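Local structure of m3DLH protein (Halieaceae bacterium, 7JKA) at residues Ala58-Arg61 with Ala62-Ala66; Phe131-Gly134 with Gly135-Leu139; Ala229-Pro232 with Leu233-Ala236; Ala138-Leu141 with Ala142-Gly145. The protein is probably a dienelactone hydrolase of the alpha/beta-hydrolase clan, hydrolysing lactones and possibly also phosphotriesters. All coordinates share one frame; numbering follows the deposited sequence.

Contact 1 (Ala58-Arg61 with Ala62-Ala66)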
loop_
_atom_site.group_PDB
_atom_site.type_symbol
_atom_site.label_atom_id
_atom_site.label_comp_id
_atom_site.label_asym_id
_atom_site.label_seq_id
_atom_site.Cartn_x
_atom_site.Cartn_y
_atom_site.Cartn_z
ATOM N N ALA A 58 -4.906 -8.990 1.834
ATOM C CA ALA A 58 -5.129 -7.567 2.087
ATOM C C ALA A 58 -6.239 -7.344 3.104
ATOM O O ALA A 58 -6.156 -6.424 3.935
ATOM C CB ALA A 58 -5.466 -6.860 0.781
ATOM N N ARG A 59 -7.303 -8.143 3.027
ATOM C CA ARG A 59 -8.372 -8.031 4.016
ATOM C C ARG A 59 -7.843 -8.266 5.422
ATOM O O ARG A 59 -8.235 -7.572 6.372
ATOM C CB ARG A 59 -9.489 -9.029 3.703
ATOM C CG ARG A 59 -10.200 -8.822 2.366
ATOM C CD ARG A 59 -11.294 -9.887 2.201
ATOM N NE ARG A 59 -12.042 -9.658 0.978
ATOM C CZ ARG A 59 -11.877 -10.343 -0.148
ATOM N NH1 ARG A 59 -11.009 -11.349 -0.212
ATOM N NH2 ARG A 59 -12.604 -10.028 -1.211
ATOM N N GLU A 60 -6.972 -9.263 5.581
ATOM C CA GLU A 60 -6.419 -9.553 6.895
ATOM C C GLU A 60 -5.555 -8.395 7.389
ATOM O O GLU A 60 -5.585 -8.062 8.574
ATOM C CB GLU A 60 -5.627 -10.859 6.845
ATOM C CG GLU A 60 -4.818 -11.145 8.093
ATOM C CD GLU A 60 -5.653 -11.381 9.335
ATOM O OE1 GLU A 60 -6.893 -11.535 9.230
ATOM O OE2 GLU A 60 -5.041 -11.424 10.431
ATOM N N ARG A 61 -4.805 -7.737 6.499
ATOM C CA ARG A 61 -4.013 -6.602 6.965
ATOM C C ARG A 61 -4.913 -5.435 7.371
ATOM O O ARG A 61 -4.642 -4.743 8.356
ATOM C CB ARG A 61 -3.004 -6.184 5.896
ATOM C CG ARG A 61 -2.099 -7.321 5.447
ATOM C CD ARG A 61 -1.393 -7.907 6.647
ATOM N NE ARG A 61 -0.447 -9.014 6.403
ATOM C CZ ARG A 61 -0.802 -10.266 6.106
ATOM N NH1 ARG A 61 -2.082 -10.577 5.907
ATOM N NH2 ARG A 61 0.124 -11.216 5.994
ATOM N N ALA A 62 -6.003 -5.208 6.636
ATOM C CA ALA A 62 -6.957 -4.173 7.046
ATOM C C ALA A 62 -7.569 -4.533 8.393
ATOM O O ALA A 62 -7.743 -3.671 9.259
ATOM C CB ALA A 62 -8.046 -4.015 5.980
ATOM N N ARG A 63 -7.903 -5.804 8.585
ATOM C CA ARG A 63 -8.412 -6.232 9.884
ATOM C C ARG A 63 -7.407 -5.945 10.992
ATOM O O ARG A 63 -7.774 -5.426 12.047
ATOM C CB ARG A 63 -8.758 -7.715 9.843
ATOM C CG ARG A 63 -9.608 -8.193 10.996
ATOM C CD ARG A 63 -9.622 -9.712 11.043
ATOM N NE ARG A 63 -8.282 -10.193 11.368
ATOM C CZ ARG A 63 -7.748 -10.172 12.585
ATOM N NH1 ARG A 63 -8.452 -9.722 13.620
ATOM N NH2 ARG A 63 -6.512 -10.616 12.771
ATOM N N ARG A 64 -6.129 -6.263 10.762
ATOM C CA ARG A 64 -5.113 -6.023 11.786
ATOM C C ARG A 64 -4.990 -4.538 12.098
ATOM O O ARG A 64 -4.833 -4.152 13.262
ATOM C CB ARG A 64 -3.777 -6.608 11.330
ATOM C CG ARG A 64 -3.797 -8.125 11.181
ATOM C CD ARG A 64 -2.432 -8.646 10.685
ATOM N NE ARG A 64 -2.519 -10.076 10.414
ATOM C CZ ARG A 64 -1.529 -10.804 9.912
ATOM N NH1 ARG A 64 -0.364 -10.233 9.622
ATOM N NH2 ARG A 64 -1.711 -12.095 9.689
ATOM N N LEU A 65 -5.113 -3.684 11.074
ATOM C CA LEU A 65 -5.067 -2.240 11.297
ATOM C C LEU A 65 -6.257 -1.763 12.133
ATOM O O LEU A 65 -6.109 -0.897 13.003
ATOM C CB LEU A 65 -5.030 -1.520 9.948
ATOM C CG LEU A 65 -3.677 -1.670 9.222
ATOM C CD1 LEU A 65 -3.895 -1.260 7.791
ATOM C CD2 LEU A 65 -2.583 -0.810 9.850
ATOM N N ALA A 66 -7.449 -2.297 11.870
ATOM C CA ALA A 66 -8.592 -1.985 12.728
ATOM C C ALA A 66 -8.314 -2.383 14.175
ATOM O O ALA A 66 -8.735 -1.688 15.112
ATOM C CB ALA A 66 -9.847 -2.695 12.207
#

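Contact 2 (Phe131-Gly134 with Gly135-Leu139)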
loop_
_atom_site.group_PDB
_atom_site.type_symbol
_atom_site.label_atom_id
_atom_site.label_comp_id
_atom_site.label_asym_id
_atom_site.label_seq_id
_atom_site.Cartn_x
_atom_site.Cartn_y
_atom_site.Cartn_z
ATOM N N PHE A 131 1.400 -3.686 -0.582
ATOM C CA PHE A 131 2.180 -4.907 -0.656
ATOM C C PHE A 131 2.486 -5.151 -2.121
ATOM O O PHE A 131 1.581 -5.134 -2.947
ATOM C CB PHE A 131 1.381 -6.063 -0.038
ATOM C CG PHE A 131 1.032 -5.814 1.383
ATOM C CD1 PHE A 131 -0.077 -5.058 1.725
ATOM C CD2 PHE A 131 1.898 -6.243 2.378
ATOM C CE1 PHE A 131 -0.359 -4.783 3.059
ATOM C CE2 PHE A 131 1.635 -5.981 3.722
ATOM C CZ PHE A 131 0.509 -5.228 4.060
ATOM N N CYS A 132 3.759 -5.361 -2.449
ATOM C CA CYS A 132 4.201 -5.590 -3.845
ATOM C C CYS A 132 3.694 -4.454 -4.714
ATOM O O CYS A 132 3.934 -3.283 -4.388
ATOM C CB CYS A 132 3.756 -6.936 -4.333
ATOM S SG CYS A 132 4.419 -8.112 -3.384
ATOM N N PHE A 133 2.991 -4.756 -5.805
ATOM C CA PHE A 133 2.488 -3.698 -6.677
ATOM C C PHE A 133 1.598 -2.714 -5.926
ATOM O O PHE A 133 1.570 -1.533 -6.277
ATOM C CB PHE A 133 1.715 -4.322 -7.849
ATOM C CG PHE A 133 1.196 -3.312 -8.833
ATOM C CD1 PHE A 133 2.034 -2.735 -9.782
ATOM C CD2 PHE A 133 -0.141 -2.945 -8.816
ATOM C CE1 PHE A 133 1.538 -1.796 -10.706
ATOM C CE2 PHE A 133 -0.645 -2.020 -9.738
ATOM C CZ PHE A 133 0.198 -1.445 -10.673
ATOM N N GLY A 134 0.902 -3.170 -4.878
ATOM C CA GLY A 134 0.171 -2.246 -4.011
ATOM C C GLY A 134 1.050 -1.214 -3.334
ATOM O O GLY A 134 0.626 -0.068 -3.119
ATOM N N GLY A 135 2.281 -1.591 -2.985
ATOM C CA GLY A 135 3.205 -0.614 -2.432
ATOM C C GLY A 135 3.627 0.390 -3.481
ATOM O O GLY A 135 3.723 1.590 -3.204
ATOM N N THR A 136 3.927 -0.097 -4.688
ATOM C CA THR A 136 4.225 0.806 -5.785
ATOM C C THR A 136 3.070 1.782 -5.965
ATOM O O THR A 136 3.283 2.980 -6.175
ATOM C CB THR A 136 4.459 -0.006 -7.061
ATOM O OG1 THR A 136 5.249 -1.176 -6.766
ATOM C CG2 THR A 136 5.122 0.863 -8.131
ATOM N N THR A 137 1.837 1.271 -5.855
ATOM C CA THR A 137 0.631 2.089 -5.984
ATOM C C THR A 137 0.565 3.147 -4.892
ATOM O O THR A 137 0.236 4.308 -5.163
ATOM C CB THR A 137 -0.609 1.182 -5.930
ATOM O OG1 THR A 137 -0.552 0.259 -7.023
ATOM C CG2 THR A 137 -1.893 1.987 -6.095
ATOM N N ALA A 138 0.881 2.760 -3.649
ATOM C CA ALA A 138 0.885 3.729 -2.558
ATOM C C ALA A 138 1.866 4.874 -2.823
ATOM O O ALA A 138 1.571 6.038 -2.519
ATOM C CB ALA A 138 1.187 3.010 -1.241
ATOM N N LEU A 139 3.041 4.563 -3.384
ATOM C CA LEU A 139 4.008 5.607 -3.714
ATOM C C LEU A 139 3.532 6.469 -4.877
ATOM O O LEU A 139 3.826 7.671 -4.911
ATOM C CB LEU A 139 5.374 4.981 -4.015
ATOM C CG LEU A 139 6.099 4.466 -2.760
ATOM C CD1 LEU A 139 7.389 3.733 -3.167
ATOM C CD2 LEU A 139 6.387 5.629 -1.811
#

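Contact 3 (Ala229-Pro232 with Leu233-Ala236)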
loop_
_atom_site.group_PDB
_atom_site.type_symbol
_atom_site.label_atom_id
_atom_site.label_comp_id
_atom_site.label_asym_id
_atom_site.label_seq_id
_atom_site.Cartn_x
_atom_site.Cartn_y
_atom_site.Cartn_z
ATOM N N ALA A 229 8.779 -15.834 -1.067
ATOM C CA ALA A 229 8.810 -16.685 0.114
ATOM C C ALA A 229 8.339 -15.895 1.326
ATOM O O ALA A 229 8.692 -14.725 1.480
ATOM C CB ALA A 229 10.217 -17.239 0.365
ATOM N N TYR A 230 7.558 -16.554 2.181
ATOM C CA TYR A 230 7.136 -15.982 3.454
ATOM C C TYR A 230 8.310 -15.928 4.424
ATOM O O TYR A 230 9.115 -16.860 4.501
ATOM C CB TYR A 230 6.006 -16.831 4.046
ATOM C CG TYR A 230 5.463 -16.352 5.380
ATOM C CD1 TYR A 230 5.019 -15.049 5.540
ATOM C CD2 TYR A 230 5.340 -17.227 6.464
ATOM C CE1 TYR A 230 4.504 -14.604 6.752
ATOM C CE2 TYR A 230 4.827 -16.797 7.676
ATOM C CZ TYR A 230 4.406 -15.487 7.816
ATOM O OH TYR A 230 3.884 -15.055 9.020
ATOM N N GLU A 231 8.412 -14.829 5.170
ATOM C CA GLU A 231 9.492 -14.663 6.144
ATOM C C GLU A 231 8.876 -14.051 7.397
ATOM O O GLU A 231 8.723 -12.829 7.503
ATOM C CB GLU A 231 10.637 -13.814 5.576
ATOM C CG GLU A 231 12.017 -14.176 6.155
ATOM C CD GLU A 231 12.062 -13.963 7.662
ATOM O OE1 GLU A 231 11.611 -14.847 8.428
ATOM O OE2 GLU A 231 12.530 -12.897 8.081
ATOM N N PRO A 232 8.498 -14.886 8.374
ATOM C CA PRO A 232 7.694 -14.362 9.490
ATOM C C PRO A 232 8.443 -13.361 10.346
ATOM O O PRO A 232 7.815 -12.438 10.873
ATOM C CB PRO A 232 7.307 -15.626 10.280
ATOM C CG PRO A 232 8.328 -16.625 9.915
ATOM C CD PRO A 232 8.751 -16.330 8.502
ATOM N N LEU A 233 9.763 -13.493 10.490
ATOM C CA LEU A 233 10.506 -12.522 11.287
ATOM C C LEU A 233 10.450 -11.141 10.649
ATOM O O LEU A 233 10.174 -10.135 11.319
ATOM C CB LEU A 233 11.950 -12.995 11.450
ATOM C CG LEU A 233 12.789 -12.386 12.575
ATOM C CD1 LEU A 233 12.003 -12.334 13.871
ATOM C CD2 LEU A 233 14.075 -13.196 12.755
ATOM N N THR A 234 10.707 -11.071 9.340
ATOM C CA THR A 234 10.634 -9.801 8.628
ATOM C C THR A 234 9.209 -9.274 8.582
ATOM O O THR A 234 8.994 -8.057 8.666
ATOM C CB THR A 234 11.181 -9.962 7.208
ATOM O OG1 THR A 234 12.555 -10.381 7.270
ATOM C CG2 THR A 234 11.089 -8.652 6.456
ATOM N N GLU A 235 8.222 -10.164 8.460
ATOM C CA GLU A 235 6.833 -9.710 8.538
ATOM C C GLU A 235 6.578 -8.975 9.845
ATOM O O GLU A 235 6.032 -7.870 9.858
ATOM C CB GLU A 235 5.862 -10.885 8.389
ATOM C CG GLU A 235 4.412 -10.363 8.458
ATOM C CD GLU A 235 3.366 -11.455 8.520
ATOM O OE1 GLU A 235 3.678 -12.552 9.037
ATOM O OE2 GLU A 235 2.221 -11.206 8.065
ATOM N N ALA A 236 7.029 -9.546 10.960
ATOM C CA ALA A 236 6.791 -8.925 12.254
ATOM C C ALA A 236 7.587 -7.637 12.412
ATOM O O ALA A 236 7.059 -6.618 12.884
ATOM C CB ALA A 236 7.145 -9.913 13.360
HETATM O O HOH W 1 5.121 -12.923 11.553
#

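Contact 4 (Ala138-Leu141 with Ala142-Gly145)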
loop_
_atom_site.group_PDB
_atom_site.type_symbol
_atom_site.label_atom_id
_atom_site.label_comp_id
_atom_site.label_asym_id
_atom_site.label_seq_id
_atom_site.Cartn_x
_atom_site.Cartn_y
_atom_site.Cartn_z
ATOM N N ALA A 138 0.881 2.760 -3.649
ATOM C CA ALA A 138 0.885 3.729 -2.558
ATOM C C ALA A 138 1.866 4.874 -2.823
ATOM O O ALA A 138 1.571 6.038 -2.519
ATOM C CB ALA A 138 1.187 3.010 -1.241
ATOM N N LEU A 139 3.041 4.563 -3.384
ATOM C CA LEU A 139 4.008 5.607 -3.714
ATOM C C LEU A 139 3.532 6.469 -4.877
ATOM O O LEU A 139 3.826 7.671 -4.911
ATOM C CB LEU A 139 5.374 4.981 -4.015
ATOM C CG LEU A 139 6.099 4.466 -2.760
ATOM C CD1 LEU A 139 7.389 3.733 -3.167
ATOM C CD2 LEU A 139 6.387 5.629 -1.811
ATOM N N GLU A 140 2.797 5.893 -5.842
ATOM C CA GLU A 140 2.198 6.726 -6.881
ATOM C C GLU A 140 1.195 7.701 -6.288
ATOM O O GLU A 140 1.125 8.867 -6.698
ATOM C CB GLU A 140 1.501 5.861 -7.936
ATOM C CG GLU A 140 2.471 5.114 -8.841
ATOM C CD GLU A 140 3.403 6.041 -9.584
ATOM O OE1 GLU A 140 2.954 6.739 -10.516
ATOM O OE2 GLU A 140 4.606 6.051 -9.247
ATOM N N LEU A 141 0.431 7.246 -5.293
ATOM C CA LEU A 141 -0.528 8.122 -4.629
ATOM C C LEU A 141 0.191 9.243 -3.900
ATOM O O LEU A 141 -0.206 10.406 -3.990
ATOM C CB LEU A 141 -1.370 7.316 -3.643
ATOM C CG LEU A 141 -2.442 8.090 -2.848
ATOM C CD1 LEU A 141 -3.459 8.753 -3.786
ATOM C CD2 LEU A 141 -3.145 7.105 -1.899
ATOM N N ALA A 142 1.292 8.924 -3.219
ATOM C CA ALA A 142 2.064 9.985 -2.584
ATOM C C ALA A 142 2.626 10.959 -3.605
ATOM O O ALA A 142 2.587 12.180 -3.397
ATOM C CB ALA A 142 3.192 9.367 -1.761
ATOM N N ARG A 143 3.153 10.433 -4.715
ATOM C CA ARG A 143 3.747 11.288 -5.745
ATOM C C ARG A 143 2.716 12.219 -6.363
ATOM O O ARG A 143 3.061 13.326 -6.813
ATOM C CB ARG A 143 4.367 10.407 -6.825
ATOM C CG ARG A 143 5.706 9.799 -6.421
ATOM C CD ARG A 143 6.152 8.762 -7.449
ATOM N NE ARG A 143 7.550 8.370 -7.260
ATOM C CZ ARG A 143 8.107 7.330 -7.876
ATOM N NH1 ARG A 143 7.394 6.583 -8.710
ATOM N NH2 ARG A 143 9.389 7.061 -7.695
ATOM N N SER A 144 1.452 11.795 -6.393
ATOM C CA SER A 144 0.397 12.637 -6.962
ATOM C C SER A 144 0.146 13.882 -6.129
ATOM O O SER A 144 -0.534 14.813 -6.600
ATOM C CB SER A 144 -0.904 11.841 -7.079
ATOM O OG SER A 144 -1.579 11.796 -5.827
ATOM N N GLY A 145 0.671 13.921 -4.907
ATOM C CA GLY A 145 0.470 15.063 -4.039
ATOM C C GLY A 145 -0.714 14.938 -3.123
ATOM O O GLY A 145 -1.165 15.950 -2.566
#

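Contact 1 (Ala58-Arg61 with Ala62-Ala66)
Arg61 and Arg64, one helical turn apart, run side by side in the same direction and lay their guanidinium groups flat on each other, centres 3.9 Å apart and planes 25° from parallel. The stack is offset, with Arg64 NH1 over one face of Arg61 near its rim, 3.4 Å from Arg61 NE. Arg61 bends at chi2, -56°, which brings its guanidinium alongside the extended Arg64. Both guanidinium groups turn to the same anion, Glu235, which makes salt bridges to Arg61 NH2 and Arg64 NH1 and probably helps hold the stack. Glu60 works from another side of Arg64. Its OE2 takes the Arg64 NE hydrogen at 2.9 Å, lying at the guanidinium edge while the two planes stand almost perpendicular, at 82°. Arg63 is modelled in two conformers, and its grip on Glu60 is less certain, described here for one of them: the guanidinium comes side-on, NE to OE1 at 2.9 Å and NH2 to OE2 at 2.9 Å. In that conformer OE2 accepts from Arg64 on its anti side and from Arg63 on its syn side, both from one face of the carboxylate. Glu60, Arg63 and Arg64 form an i to i+3 and i to i+4 salt-bridge network on helix 56-67, the helical link of the beta-alpha-beta unit between strands 42-48 and 71-74.

Contact 2 (Phe131-Gly134 with Gly135-Leu139)
Thr137 bonds twice to the carbonyl of Phe133, one turn back along the chain. Its amide N gives the ordinary helical bond to Phe133 O at 2.8 Å, and its hydroxyl OG1 donates to the same oxygen at 2.9 Å. The two donors approach from opposite faces of the carbonyl plane, OG1 standing 36° above it. With chi1 at -61°, Thr137 OG1 sits beside its own backbone N, where it faces the preceding turn and also meets Trp104 NE1 in a hydrogen bond. Cys132 O is likewise shared: Thr136 N bonds to it in the carbonyl plane at 3.2 Å, while the bond from Gly135 N is weak. On Thr136, OG1 reaches over to a hydrogen bond with Gly157 O. Ala138 N continues the helical pattern to Gly134 O.

Cys132 occupies the N-cap position between strand 126-131 and helix 133-143, with a positive phi of 54°. This tight strand-to-helix turn, together with the Gly130, Cys132 and Gly134 spacing, is consistent with the nucleophile elbow of alpha/beta hydrolases.

Packing is close at the turn. At Gly134 a side chain would crowd Phe131 O, and the chain doubles back tightly enough that Gly135 N stands 3.3 Å from Phe131 N, two donors that do not bond to each other. Phe133 swings its ring out with CG anti to the backbone N, which brings CE2 3.5 Å from Thr137 OG1. Beyond the ring lies Trp104, nearly parallel to it.

Contact 3 (Ala229-Pro232 with Leu233-Ala236)
Leu233 presents its backbone N to the carboxylate of Glu231, donating to OE1 at 3.1 Å from above the carboxylate plane. Glu231 can reach forward this way because its chain bends at chi2, -61°, curling the carboxylate over the start of the helix. Thr234 takes the other oxygen twice: its N reaches Glu231 OE2 at 2.9 Å, and its hydroxyl OG1 donates to that oxygen at 2.6 Å, both from the same face of the carboxylate. Glu235 closes the first turn by bonding its N to Glu231 O. Its side chain, extended beyond CG, carries OE1 to Tyr230, whose hydroxyl OH donates to it at 2.5 Å. The ring meets this oxygen at its edge, with the carboxylate turned 85° from the ring plane. A water donates to the same OE1 and to Pro232 O, while OE2 faces the arginines of helix 56-67. Ala236 N follows with a bond to Pro232 O at 3.0 Å. With both oxygens of Glu231 taking up amide hydrogens of the first turn, this is a side-chain N-cap, here opening helix 232-250 at the protein surface.

Contact 4 (Ala138-Leu141 with Ala142-Gly145)
Ala138 O accepts the amide of Ala142 at 3.0 Å, an ordinary turn near the C-terminal end of helix 133-143, which finishes in a Schellman motif at Gly145. There the chain takes a positive phi, 92°, and bonds back into the last turn. Leu139 O accepts the amide of Arg143, and the aliphatic part of Arg143 runs close past that oxygen, CG 3.2 Å from Leu139 O. The Leu139 side chain itself packs on Ile151 of strand 150-154 and on Trp196 of helix 186-198, joining this helix to the sheet and to helix 186-198. Glu140 bends at chi2, -59°, which returns its carboxylate toward Arg143. NH1 of Arg143 donates to Glu140 OE2 at 2.9 Å, met nearly head-on at the oxygen, in a salt bridge whose two planes stand almost at right angles. Both groups are buried and have further partners: OE1 of Glu140 pairs with Arg101 and Arg105, and Arg143 NH2 with Glu195 and Leu159 O, which should fix the rotation of each. Leu141 brings the turn to its close. Its carbonyl accepts weakly from Ser144 N and is held more firmly by the serine hydroxyl, Ser144 OG donating to Leu141 O at 2.7 Å.

How the contacts relate
Contacts 2 and 4 share Ala138 and Leu139 and lie on one helix, 133-143, both buried: contact 2 opens it near the chain centre, contact 4 closes it. Contact 1 is partly buried, on helix 56-67, and contact 3 lies at the surface. Chemistry follows place: contact 2 rests on backbone and hydroxyl bonds, contact 4 adds a buried ion pair, contact 1 is largely charged, and contact 3 pairs a carboxylate cap with a tyrosine-glutamate bond and a water. Contacts 1 and 3 meet through the Glu235 salt bridges, and contacts 1 and 2 by packing of Arg61 CG on Phe131 CZ, 3.6 Å. Contacts 3 and 4 are about 26 Å apart, centre to centre.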